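Local coordinates for protein glycosyl hydrolase family 10 (PDB 4MGQ) that probably hydrolyses internal beta-1,4-xylosidic linkages of xylan as part of a modular endo-xylanase, of which this chain is the calcium-binding carbohydrate-binding module, at residues 41-46 / 97-102; 46-51 / 90-95; 50-55 / 119-124; 63-68 / 76-81. All blocks are in the same frame, centred on the assembly; numbering follows the deposited sequence.

Contact 1: 41-46 / 97-102; sequences TELQSG and SALKQL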
loop_
_atom_site.group_PDB
_atom_site.type_symbol
_atom_site.label_atom_id
_atom_site.label_comp_id
_atom_site.label_asym_id
_atom_site.label_seq_id
_atom_site.Cartn_x
_atom_site.Cartn_y
_atom_site.Cartn_z
ATOM N N THR A 41 14.241 -3.798 3.534
ATOM C CA THR A 41 15.096 -4.976 3.463
ATOM C C THR A 41 14.484 -5.928 2.445
ATOM O O THR A 41 13.280 -6.140 2.457
ATOM C CB THR A 41 15.227 -5.677 4.825
ATOM O OG1 THR A 41 15.902 -4.807 5.736
ATOM C CG2 THR A 41 16.014 -6.985 4.706
ATOM N N GLU A 42 15.307 -6.480 1.558
ATOM C CA GLU A 42 14.840 -7.460 0.583
ATOM C C GLU A 42 14.174 -8.656 1.266
ATOM O O GLU A 42 14.659 -9.146 2.288
ATOM C CB GLU A 42 16.014 -7.921 -0.283
ATOM C CG GLU A 42 15.669 -8.951 -1.329
ATOM C CD GLU A 42 16.848 -9.213 -2.250
ATOM O OE1 GLU A 42 17.759 -9.965 -1.843
ATOM O OE2 GLU A 42 16.865 -8.645 -3.362
ATOM N N LEU A 43 13.044 -9.114 0.724
ATOM C CA LEU A 43 12.365 -10.268 1.298
ATOM C C LEU A 43 13.171 -11.536 1.013
ATOM O O LEU A 43 13.747 -11.684 -0.067
ATOM C CB LEU A 43 10.943 -10.397 0.747
ATOM C CG LEU A 43 10.122 -9.103 0.719
ATOM C CD1 LEU A 43 8.667 -9.395 0.366
ATOM C CD2 LEU A 43 10.210 -8.330 2.044
ATOM N N GLN A 44 13.230 -12.427 2.002
ATOM C CA GLN A 44 14.043 -13.635 1.916
ATOM C C GLN A 44 13.212 -14.887 1.703
ATOM O O GLN A 44 12.189 -15.098 2.358
ATOM C CB GLN A 44 14.884 -13.801 3.186
ATOM C CG GLN A 44 15.754 -12.599 3.502
ATOM C CD GLN A 44 16.360 -12.684 4.892
ATOM O OE1 GLN A 44 16.132 -11.815 5.742
ATOM N NE2 GLN A 44 17.135 -13.739 5.134
ATOM N N SER A 45 13.682 -15.734 0.792
ATOM C CA SER A 45 13.016 -16.985 0.500
ATOM C C SER A 45 12.814 -17.814 1.771
ATOM O O SER A 45 13.734 -17.966 2.586
ATOM C CB SER A 45 13.815 -17.774 -0.543
ATOM O OG SER A 45 13.107 -18.931 -0.939
ATOM N N GLY A 46 11.601 -18.329 1.945
ATOM C CA GLY A 46 11.276 -19.151 3.098
ATOM C C GLY A 46 10.731 -18.406 4.307
ATOM O O GLY A 46 10.267 -19.027 5.257
ATOM N N SER A 97 11.306 -16.620 -3.092
ATOM C CA SER A 97 12.559 -16.190 -3.702
ATOM C C SER A 97 12.923 -14.852 -3.089
ATOM O O SER A 97 12.178 -14.332 -2.261
ATOM C CB SER A 97 12.438 -16.067 -5.223
ATOM O OG SER A 97 11.585 -14.991 -5.585
ATOM N N ALA A 98 14.060 -14.291 -3.479
ATOM C CA ALA A 98 14.415 -12.952 -3.022
ATOM C C ALA A 98 13.558 -11.921 -3.749
ATOM O O ALA A 98 13.594 -11.835 -4.974
ATOM C CB ALA A 98 15.892 -12.678 -3.254
ATOM N N LEU A 99 12.794 -11.137 -2.996
ATOM C CA LEU A 99 11.857 -10.178 -3.581
ATOM C C LEU A 99 12.172 -8.770 -3.101
ATOM O O LEU A 99 12.383 -8.560 -1.902
ATOM C CB LEU A 99 10.417 -10.557 -3.213
ATOM C CG LEU A 99 10.008 -11.992 -3.555
ATOM C CD1 LEU A 99 8.873 -12.458 -2.662
ATOM C CD2 LEU A 99 9.618 -12.088 -5.030
ATOM N N LYS A 100 12.212 -7.806 -4.015
ATOM C CA LYS A 100 12.625 -6.460 -3.639
ATOM C C LYS A 100 11.543 -5.393 -3.815
ATOM O O LYS A 100 11.733 -4.251 -3.400
ATOM C CB LYS A 100 13.866 -6.055 -4.435
ATOM C CG LYS A 100 13.597 -5.774 -5.881
ATOM C CD LYS A 100 14.808 -5.133 -6.568
ATOM C CE LYS A 100 16.043 -6.015 -6.450
ATOM N NZ LYS A 100 15.814 -7.401 -6.973
ATOM N N GLN A 101 10.408 -5.761 -4.415
ATOM C CA GLN A 101 9.364 -4.788 -4.732
ATOM C C GLN A 101 7.964 -5.379 -4.531
ATOM O O GLN A 101 7.759 -6.567 -4.766
ATOM C CB GLN A 101 9.529 -4.297 -6.174
ATOM C CG GLN A 101 8.536 -3.227 -6.596
ATOM C CD GLN A 101 8.755 -2.742 -8.021
ATOM O OE1 GLN A 101 8.647 -3.508 -8.971
ATOM N NE2 GLN A 101 9.083 -1.469 -8.165
ATOM N N LEU A 102 7.020 -4.557 -4.070
ATOM C CA LEU A 102 5.603 -4.930 -4.084
ATOM C C LEU A 102 4.921 -4.191 -5.219
ATOM O O LEU A 102 4.944 -2.962 -5.261
ATOM C CB LEU A 102 4.904 -4.580 -2.761
ATOM C CG LEU A 102 5.424 -5.277 -1.509
ATOM C CD1 LEU A 102 4.542 -4.892 -0.312
ATOM C CD2 LEU A 102 5.459 -6.767 -1.695
HETATM O O HOH W 1 15.043 -9.358 -5.556
#
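L43 packs against L99, where a single antiparallel bridge attaches the loop between strands 34-37 and 48-57 to segment 97-102, whose strand belongs to one sheet of the beta-sandwich of this carbohydrate-binding module. The two residues form a hydrogen-bonded pair. L43 N gives a 2.8 Å bond to L99 O that lies in the carbonyl plane, whereas the return bond from L99 N reaches L43 O at 3.1 Å with the donor tilted 32° from that plane. The two leucine side chains cross obliquely, with CB of L43 4.0 Å from CB of L99, and both are buried. L43 has CG anti to its own carbonyl carbon (chi1 -46°), and CG rests 3.5 Å from L99 O, so the acceptor that takes the L43 N-H is also covered by the same residue's aliphatic branch. E42 behaves differently. Its extended chain runs across segment 97-102 on the solvent side, CG passing 3.4 Å from L99 O and the carboxylate lying beside the methyl of A98. The side chain of K100 bends at its last two torsions, and its NZ lies 4.0 Å from OE2 of E42 in a long salt bridge. A water close to K100 NZ closes the gap, donating to E42 OE2 and to A98 O at 2.9 Å each.

Contact 2: 46-51 / 90-95; sequences GKTYTL and AQAFEA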
loop_
_atom_site.group_PDB
_atom_site.type_symbol
_atom_site.label_atom_id
_atom_site.label_comp_id
_atom_site.label_asym_id
_atom_site.label_seq_id
_atom_site.Cartn_x
_atom_site.Cartn_y
_atom_site.Cartn_z
ATOM N N GLY A 46 11.601 -18.329 1.945
ATOM C CA GLY A 46 11.276 -19.151 3.098
ATOM C C GLY A 46 10.731 -18.406 4.307
ATOM O O GLY A 46 10.267 -19.027 5.257
ATOM N N LYS A 47 10.792 -17.078 4.280
ATOM C CA LYS A 47 10.282 -16.274 5.390
ATOM C C LYS A 47 8.877 -15.781 5.075
ATOM O O LYS A 47 8.569 -15.475 3.922
ATOM C CB LYS A 47 11.202 -15.080 5.678
ATOM C CG LYS A 47 12.527 -15.443 6.355
ATOM C CD LYS A 47 13.273 -14.185 6.781
ATOM C CE LYS A 47 14.484 -14.512 7.652
ATOM N NZ LYS A 47 15.109 -13.255 8.160
ATOM N N THR A 48 8.033 -15.709 6.098
ATOM C CA THR A 48 6.682 -15.190 5.915
ATOM C C THR A 48 6.585 -13.729 6.326
ATOM O O THR A 48 7.065 -13.331 7.390
ATOM C CB THR A 48 5.661 -16.021 6.692
ATOM O OG1 THR A 48 5.601 -17.327 6.107
ATOM C CG2 THR A 48 4.272 -15.394 6.620
ATOM N N TYR A 49 5.955 -12.940 5.463
ATOM C CA TYR A 49 5.817 -11.503 5.653
ATOM C C TYR A 49 4.344 -11.159 5.727
ATOM O O TYR A 49 3.522 -11.797 5.077
ATOM C CB TYR A 49 6.496 -10.738 4.512
ATOM C CG TYR A 49 7.976 -10.991 4.481
ATOM C CD1 TYR A 49 8.490 -12.110 3.843
ATOM C CD2 TYR A 49 8.854 -10.129 5.124
ATOM C CE1 TYR A 49 9.863 -12.361 3.831
ATOM C CE2 TYR A 49 10.222 -10.363 5.115
ATOM C CZ TYR A 49 10.711 -11.489 4.478
ATOM O OH TYR A 49 12.060 -11.738 4.479
ATOM N N THR A 50 4.010 -10.154 6.524
ATOM C CA THR A 50 2.609 -9.786 6.711
ATOM C C THR A 50 2.381 -8.348 6.282
ATOM O O THR A 50 2.993 -7.420 6.820
ATOM C CB THR A 50 2.169 -9.968 8.179
ATOM O OG1 THR A 50 2.313 -11.342 8.555
ATOM C CG2 THR A 50 0.714 -9.552 8.371
ATOM N N LEU A 51 1.520 -8.165 5.283
ATOM C CA LEU A 51 1.146 -6.826 4.847
ATOM C C LEU A 51 -0.030 -6.346 5.686
ATOM O O LEU A 51 -1.061 -7.008 5.730
ATOM C CB LEU A 51 0.767 -6.825 3.357
ATOM C CG LEU A 51 0.312 -5.487 2.767
ATOM C CD1 LEU A 51 1.441 -4.459 2.736
ATOM C CD2 LEU A 51 -0.255 -5.680 1.356
ATOM N N ALA A 90 -4.833 -7.515 6.912
ATOM C CA ALA A 90 -3.631 -8.199 7.367
ATOM C C ALA A 90 -3.493 -9.488 6.578
ATOM O O ALA A 90 -4.283 -10.419 6.757
ATOM C CB ALA A 90 -3.683 -8.481 8.869
ATOM N N GLN A 91 -2.509 -9.534 5.688
ATOM C CA GLN A 91 -2.335 -10.698 4.826
ATOM C C GLN A 91 -0.897 -11.185 4.860
ATOM O O GLN A 91 0.020 -10.453 4.498
ATOM C CB GLN A 91 -2.732 -10.383 3.376
ATOM C CG GLN A 91 -4.212 -10.094 3.160
ATOM C CD GLN A 91 -5.099 -11.300 3.432
ATOM O OE1 GLN A 91 -4.665 -12.451 3.332
ATOM N NE2 GLN A 91 -6.352 -11.037 3.790
ATOM N N ALA A 92 -0.719 -12.435 5.272
ATOM C CA ALA A 92 0.602 -13.041 5.333
ATOM C C ALA A 92 0.874 -13.854 4.076
ATOM O O ALA A 92 -0.049 -14.383 3.451
ATOM C CB ALA A 92 0.727 -13.915 6.561
ATOM N N PHE A 93 2.146 -13.961 3.718
ATOM C CA PHE A 93 2.556 -14.776 2.575
ATOM C C PHE A 93 4.029 -15.145 2.736
ATOM O O PHE A 93 4.818 -14.346 3.245
ATOM C CB PHE A 93 2.329 -14.018 1.257
ATOM C CG PHE A 93 3.261 -12.849 1.068
ATOM C CD1 PHE A 93 3.033 -11.643 1.729
ATOM C CD2 PHE A 93 4.386 -12.968 0.270
ATOM C CE1 PHE A 93 3.903 -10.572 1.581
ATOM C CE2 PHE A 93 5.255 -11.902 0.120
ATOM C CZ PHE A 93 5.010 -10.702 0.773
ATOM N N GLU A 94 4.395 -16.351 2.310
ATOM C CA GLU A 94 5.790 -16.773 2.332
ATOM C C GLU A 94 6.497 -16.399 1.036
ATOM O O GLU A 94 6.020 -16.724 -0.053
ATOM C CB GLU A 94 5.894 -18.284 2.552
ATOM C CG GLU A 94 7.319 -18.802 2.530
ATOM C CD GLU A 94 7.403 -20.324 2.504
ATOM O OE1 GLU A 94 6.368 -20.995 2.682
ATOM O OE2 GLU A 94 8.511 -20.849 2.289
ATOM N N ALA A 95 7.620 -15.702 1.150
ATOM C CA ALA A 95 8.451 -15.412 -0.007
ATOM C C ALA A 95 9.023 -16.716 -0.542
ATOM O O ALA A 95 9.496 -17.545 0.232
ATOM C CB ALA A 95 9.567 -14.448 0.361
#
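Y49 and F93 pack together on the buried side of the paired strands 48-51 and 90-94. F93 has CG between its backbone N and carbonyl carbon (chi1 69°), and CE1 of its ring lies 3.9 Å from CB of Y49. Y49 O lies 3.4 Å from CD1 of F93, oblique to the ring. Further along, Y49 CE1 touches the methyl of A95 at 4.1 Å, while the phenol OH is hydrogen-bonded to Q44 N. L51 continues this inner layer, packing against P78 in the loop before strand 80-82 and against F80 on that strand of the facing sheet, as expected in the jelly-roll beta-sandwich of family 4/9 carbohydrate-binding modules. Backbone bonds hold the antiparallel pair throughout; beyond the strand ends, G46 N still reaches A95 O at 2.8 Å in a nearly straight bond of 169°. The other face, carrying T48, T50, A92 and E94, is more exposed to solvent. There T50 OG1 rests 3.6 Å from A92 CB, and T48 CG2 lies 3.8 Å from the same methyl. T48 and E94 cross at about a right angle, and the extended E94 chain carries OE2 to within 3.3 Å of G46 CA, while OE1 forms a salt bridge with K96.

Contact 3: 50-55 / 119-124; sequences TLKLRV and QLLDPD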
loop_
_atom_site.group_PDB
_atom_site.type_symbol
_atom_site.label_atom_id
_atom_site.label_comp_id
_atom_site.label_asym_id
_atom_site.label_seq_id
_atom_site.Cartn_x
_atom_site.Cartn_y
_atom_site.Cartn_z
ATOM N N THR A 50 4.010 -10.154 6.524
ATOM C CA THR A 50 2.609 -9.786 6.711
ATOM C C THR A 50 2.381 -8.348 6.282
ATOM O O THR A 50 2.993 -7.420 6.820
ATOM C CB THR A 50 2.169 -9.968 8.179
ATOM O OG1 THR A 50 2.313 -11.342 8.555
ATOM C CG2 THR A 50 0.714 -9.552 8.371
ATOM N N LEU A 51 1.520 -8.165 5.283
ATOM C CA LEU A 51 1.146 -6.826 4.847
ATOM C C LEU A 51 -0.030 -6.346 5.686
ATOM O O LEU A 51 -1.061 -7.008 5.730
ATOM C CB LEU A 51 0.767 -6.825 3.357
ATOM C CG LEU A 51 0.312 -5.487 2.767
ATOM C CD1 LEU A 51 1.441 -4.459 2.736
ATOM C CD2 LEU A 51 -0.255 -5.680 1.356
ATOM N N LYS A 52 0.124 -5.209 6.361
ATOM C CA LYS A 52 -0.991 -4.589 7.073
ATOM C C LYS A 52 -1.261 -3.220 6.501
ATOM O O LYS A 52 -0.324 -2.502 6.144
ATOM C CB LYS A 52 -0.693 -4.451 8.568
ATOM C CG LYS A 52 -0.493 -5.747 9.296
ATOM C CD LYS A 52 -0.329 -5.449 10.795
ATOM C CE LYS A 52 -0.054 -6.697 11.585
ATOM N NZ LYS A 52 0.152 -6.358 13.032
ATOM N N LEU A 53 -2.531 -2.831 6.457
ATOM C CA LEU A 53 -2.893 -1.479 6.051
ATOM C C LEU A 53 -4.372 -1.253 6.313
ATOM O O LEU A 53 -5.080 -2.186 6.699
ATOM C CB LEU A 53 -2.553 -1.255 4.569
ATOM C CG LEU A 53 -3.323 -2.074 3.524
ATOM C CD1 LEU A 53 -3.940 -1.132 2.488
ATOM C CD2 LEU A 53 -2.457 -3.128 2.855
ATOM N N ARG A 54 -4.836 -0.019 6.147
ATOM C CA ARG A 54 -6.272 0.187 5.988
ATOM C C ARG A 54 -6.508 0.708 4.580
ATOM O O ARG A 54 -5.662 1.403 4.014
ATOM C CB ARG A 54 -6.861 1.136 7.045
ATOM C CG ARG A 54 -6.272 2.530 7.105
ATOM C CD ARG A 54 -7.003 3.388 8.167
ATOM N NE ARG A 54 -6.485 4.746 8.137
ATOM C CZ ARG A 54 -7.235 5.842 8.076
ATOM N NH1 ARG A 54 -8.559 5.749 8.088
ATOM N NH2 ARG A 54 -6.657 7.031 8.024
ATOM N N VAL A 55 -7.662 0.362 4.020
ATOM C CA VAL A 55 -7.943 0.689 2.633
ATOM C C VAL A 55 -9.412 1.074 2.479
ATOM O O VAL A 55 -10.267 0.609 3.239
ATOM C CB VAL A 55 -7.597 -0.497 1.703
ATOM C CG1 VAL A 55 -8.489 -1.705 2.008
ATOM C CG2 VAL A 55 -7.694 -0.079 0.237
ATOM N N GLN A 119 2.095 -1.282 6.603
ATOM C CA GLN A 119 3.247 -1.948 7.215
ATOM C C GLN A 119 3.533 -3.242 6.476
ATOM O O GLN A 119 2.624 -3.863 5.920
ATOM C CB GLN A 119 2.987 -2.260 8.690
ATOM C CG GLN A 119 2.585 -1.071 9.526
ATOM C CD GLN A 119 2.333 -1.450 10.977
ATOM O OE1 GLN A 119 2.671 -0.702 11.891
ATOM N NE2 GLN A 119 1.715 -2.593 11.190
ATOM N N LEU A 120 4.788 -3.674 6.504
ATOM C CA LEU A 120 5.131 -4.996 6.005
ATOM C C LEU A 120 6.084 -5.612 7.005
ATOM O O LEU A 120 7.236 -5.188 7.098
ATOM C CB LEU A 120 5.772 -4.937 4.622
ATOM C CG LEU A 120 6.100 -6.297 4.000
ATOM C CD1 LEU A 120 4.830 -7.091 3.632
ATOM C CD2 LEU A 120 7.026 -6.140 2.795
ATOM N N LEU A 121 5.581 -6.574 7.772
ATOM C CA LEU A 121 6.335 -7.112 8.905
ATOM C C LEU A 121 7.029 -8.418 8.574
ATOM O O LEU A 121 6.414 -9.349 8.056
ATOM C CB LEU A 121 5.399 -7.287 10.095
ATOM C CG LEU A 121 4.615 -5.974 10.084
ATOM C CD1 LEU A 121 3.226 -6.096 10.618
ATOM C CD2 LEU A 121 5.395 -4.826 10.707
ATOM N N ASP A 122 8.321 -8.495 8.878
ATOM C CA ASP A 122 9.044 -9.740 8.664
ATOM C C ASP A 122 8.690 -10.699 9.819
ATOM O O ASP A 122 7.908 -10.324 10.694
ATOM C CB ASP A 122 10.557 -9.457 8.491
ATOM C CG ASP A 122 11.291 -9.118 9.788
ATOM O OD1 ASP A 122 10.724 -9.176 10.896
ATOM O OD2 ASP A 122 12.490 -8.794 9.664
ATOM N N PRO A 123 9.198 -11.952 9.803
ATOM C CA PRO A 123 8.773 -12.875 10.862
ATOM C C PRO A 123 9.089 -12.415 12.289
ATOM O O PRO A 123 8.408 -12.848 13.221
ATOM C CB PRO A 123 9.556 -14.153 10.545
ATOM C CG PRO A 123 9.828 -14.087 9.101
ATOM C CD PRO A 123 10.010 -12.637 8.777
ATOM N N ASP A 124 10.093 -11.561 12.457
ATOM C CA ASP A 124 10.466 -11.096 13.793
ATOM C C ASP A 124 9.631 -9.890 14.212
ATOM O O ASP A 124 9.612 -9.508 15.389
ATOM C CB ASP A 124 11.952 -10.747 13.851
ATOM C CG ASP A 124 12.841 -11.942 13.555
ATOM O OD1 ASP A 124 12.547 -13.039 14.068
ATOM O OD2 ASP A 124 13.818 -11.780 12.799
HETATM O O HOH W 2 4.857 -12.207 9.080
HETATM O O HOH W 3 2.136 -4.219 13.324
#
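T50 and K52 pair with L121 and Q119 through four backbone hydrogen bonds, which join strand 48-57 to strand 111-121 within an antiparallel sheet of the beta-sandwich. Both are hydrogen-bonded pairs, and the non-hydrogen-bonded pair of L51 with L120 lies between them. The bond from Q119 N to K52 O, 2.7 Å, is the shortest of the four and nearly straight at 171°. Weaker CA-H...O contacts run from L120 CA to T50 O and from L51 CA to Q119 O.

Apolar contact falls on both faces. On the buried face, L120 has CG anti to its backbone N (chi1 -177°), and its CD1 lies 4.1 Å from CB of L51. In turn L51 directs CD1 against Q119 O, at 3.4 Å, so the carbonyl that accepts from K52 N is covered by a methyl as well. On the outer face the extended K52 chain passes L121 at about a right angle. CE of K52 and CD1 of L121 are 3.5 Å apart, closer than two aliphatic carbons normally come, while CD of K52 comes equally near NE2 of Q119, which also lies beside CB of K52.

Polar groups on the outer face meet through water. One water lies 2.7 Å from T50 OG1 and gives a weak bond to L121 O. A second accepts from both neighbouring nitrogens, K52 NZ at 2.9 Å and Q119 NE2 at 2.7 Å.

Contact 4: 63-68 / 76-81; sequences VTVWPQ and PTPSFK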
loop_
_atom_site.group_PDB
_atom_site.type_symbol
_atom_site.label_atom_id
_atom_site.label_comp_id
_atom_site.label_asym_id
_atom_site.label_seq_id
_atom_site.Cartn_x
_atom_site.Cartn_y
_atom_site.Cartn_z
ATOM N N VAL A 63 -7.865 -6.166 -4.403
ATOM C CA VAL A 63 -6.659 -5.423 -4.729
ATOM C C VAL A 63 -5.513 -6.420 -4.832
ATOM O O VAL A 63 -5.123 -7.059 -3.848
ATOM C CB VAL A 63 -6.331 -4.329 -3.689
ATOM C CG1 VAL A 63 -5.048 -3.618 -4.087
ATOM C CG2 VAL A 63 -7.485 -3.320 -3.598
ATOM N N THR A 64 -4.998 -6.572 -6.045
ATOM C CA THR A 64 -3.950 -7.546 -6.321
ATOM C C THR A 64 -2.560 -6.978 -6.034
ATOM O O THR A 64 -2.239 -5.865 -6.462
ATOM C CB THR A 64 -4.027 -8.001 -7.789
ATOM O OG1 THR A 64 -5.302 -8.607 -8.011
ATOM C CG2 THR A 64 -2.944 -9.008 -8.108
ATOM N N VAL A 65 -1.762 -7.744 -5.292
ATOM C CA VAL A 65 -0.374 -7.377 -5.003
ATOM C C VAL A 65 0.561 -8.512 -5.402
ATOM O O VAL A 65 0.434 -9.623 -4.895
ATOM C CB VAL A 65 -0.151 -7.054 -3.507
ATOM C CG1 VAL A 65 1.290 -6.627 -3.277
ATOM C CG2 VAL A 65 -1.106 -5.947 -3.024
ATOM N N TRP A 66 1.486 -8.245 -6.321
ATOM C CA TRP A 66 2.489 -9.238 -6.711
ATOM C C TRP A 66 3.865 -8.804 -6.229
ATOM O O TRP A 66 4.383 -7.789 -6.697
ATOM C CB TRP A 66 2.549 -9.430 -8.234
ATOM C CG TRP A 66 1.294 -9.924 -8.881
ATOM C CD1 TRP A 66 0.329 -10.725 -8.331
ATOM C CD2 TRP A 66 0.875 -9.646 -10.218
ATOM N NE1 TRP A 66 -0.674 -10.953 -9.257
ATOM C CE2 TRP A 66 -0.357 -10.299 -10.419
ATOM C CE3 TRP A 66 1.425 -8.898 -11.266
ATOM C CZ2 TRP A 66 -1.047 -10.233 -11.632
ATOM C CZ3 TRP A 66 0.744 -8.835 -12.467
ATOM C CH2 TRP A 66 -0.487 -9.492 -12.637
ATOM N N PRO A 67 4.462 -9.570 -5.306
ATOM C CA PRO A 67 5.868 -9.326 -4.949
ATOM C C PRO A 67 6.775 -9.619 -6.141
ATOM O O PRO A 67 6.467 -10.509 -6.926
ATOM C CB PRO A 67 6.127 -10.318 -3.815
ATOM C CG PRO A 67 4.746 -10.634 -3.257
ATOM C CD PRO A 67 3.870 -10.645 -4.496
ATOM N N GLN A 68 7.883 -8.902 -6.261
ATOM C CA GLN A 68 8.720 -9.031 -7.446
ATOM C C GLN A 68 10.202 -9.008 -7.107
ATOM O O GLN A 68 10.663 -8.130 -6.386
ATOM C CB GLN A 68 8.405 -7.902 -8.428
ATOM C CG GLN A 68 9.316 -7.880 -9.648
ATOM C CD GLN A 68 8.850 -8.836 -10.734
ATOM O OE1 GLN A 68 7.658 -8.865 -11.084
ATOM N NE2 GLN A 68 9.790 -9.612 -11.295
ATOM N N PRO A 76 2.070 -17.474 -3.308
ATOM C CA PRO A 76 1.071 -16.738 -2.532
ATOM C C PRO A 76 1.440 -15.265 -2.452
ATOM O O PRO A 76 2.612 -14.921 -2.582
ATOM C CB PRO A 76 1.151 -17.387 -1.151
ATOM C CG PRO A 76 2.597 -17.769 -1.032
ATOM C CD PRO A 76 3.038 -18.163 -2.433
ATOM N N THR A 77 0.452 -14.411 -2.230
ATOM C CA THR A 77 0.675 -12.981 -2.198
ATOM C C THR A 77 -0.087 -12.351 -1.044
ATOM O O THR A 77 -0.953 -12.998 -0.450
ATOM C CB THR A 77 0.204 -12.311 -3.497
ATOM O OG1 THR A 77 -1.218 -12.420 -3.577
ATOM C CG2 THR A 77 0.852 -12.939 -4.731
ATOM N N PRO A 78 0.218 -11.079 -0.733
ATOM C CA PRO A 78 -0.600 -10.366 0.248
ATOM C C PRO A 78 -1.786 -9.642 -0.389
ATOM O O PRO A 78 -2.213 -8.613 0.123
ATOM C CB PRO A 78 0.382 -9.367 0.852
ATOM C CG PRO A 78 1.318 -9.040 -0.297
ATOM C CD PRO A 78 1.436 -10.327 -1.098
ATOM N N SER A 79 -2.306 -10.176 -1.491
ATOM C CA SER A 79 -3.466 -9.568 -2.141
ATOM C C SER A 79 -4.615 -9.494 -1.141
ATOM O O SER A 79 -4.745 -10.358 -0.264
ATOM C CB SER A 79 -3.878 -10.366 -3.374
ATOM O OG SER A 79 -2.868 -10.302 -4.362
ATOM N N PHE A 80 -5.443 -8.466 -1.264
ATOM C CA PHE A 80 -6.474 -8.245 -0.261
ATOM C C PHE A 80 -7.738 -7.701 -0.898
ATOM O O PHE A 80 -7.838 -7.596 -2.126
ATOM C CB PHE A 80 -5.965 -7.294 0.833
ATOM C CG PHE A 80 -5.467 -5.969 0.318
ATOM C CD1 PHE A 80 -4.161 -5.826 -0.129
ATOM C CD2 PHE A 80 -6.299 -4.858 0.300
ATOM C CE1 PHE A 80 -3.699 -4.614 -0.598
ATOM C CE2 PHE A 80 -5.841 -3.629 -0.162
ATOM C CZ PHE A 80 -4.530 -3.510 -0.610
ATOM N N LYS A 81 -8.710 -7.366 -0.059
ATOM C CA LYS A 81 -9.980 -6.852 -0.552
ATOM C C LYS A 81 -10.265 -5.481 0.041
ATOM O O LYS A 81 -9.795 -5.152 1.130
ATOM C CB LYS A 81 -11.118 -7.824 -0.224
ATOM C CG LYS A 81 -10.969 -9.194 -0.883
ATOM C CD LYS A 81 -12.157 -10.085 -0.573
ATOM C CE LYS A 81 -12.021 -11.443 -1.248
ATOM N NZ LYS A 81 -12.333 -11.371 -2.704
#
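The ring of F80 takes V63 on one face: CB of V63 stands over it in a CH-pi contact, 3.8 Å from the centroid, shifted toward the rim. The two side chains lie side by side and point the same way, with V63 CG1 3.5 Å from F80 CZ. P78 O lies in plane at the ring's edge, and V65 CG2 approaches F80 CE1 obliquely. The indole of W66 meets T77 CG2 near its plane, at its CD1 edge, and stacks edge-to-face with Y74. Two proline rings, P67 and P78, reach toward each other tip to tip, while P78 CG also packs on V65 CG1 at 3.8 Å. This is the hairpin of strands 61-69 and 80-82, and V63 and F80 form an antiparallel hydrogen-bonded pair here. Past that pair the contact changes character: S79 OG, anti to its carbonyl carbon (chi1 -66°), accepts from V65 N at 2.9 Å in a bond of 175°. The same hydroxyl is 2.8 Å from T77 OG1, in a hydrogen bond that either could donate. A side-chain oxygen thus replaces a strand carbonyl as the partner of V65 N, and T77 helps fix its position, so the irregular segment stays joined to the strand without regular sheet pairing.

Contacts 2 and 3 share T50 and L51 and lie about 8 Å apart between centres, strand 48-57 pairing with 87-94 in one and with 111-121 in the other. Contacts 1 and 4 reach the facing sheet through neighbouring strands 99-105 and 61-69; K100 and Q101 face Q68 in a classic beta bulge. Along the chain, contact 4 is nested inside contact 2, and contact 2 inside contact 1, whereas contacts 1 and 3 cross. The two sheets and their loops meet where F93 packs on P67 and P78, L51 on P78, and L43 on L120. Contacts 1 to 3 join segments 39 to 64 residues apart, while contact 4 is a local hairpin; the calcium site lies away from contact 1.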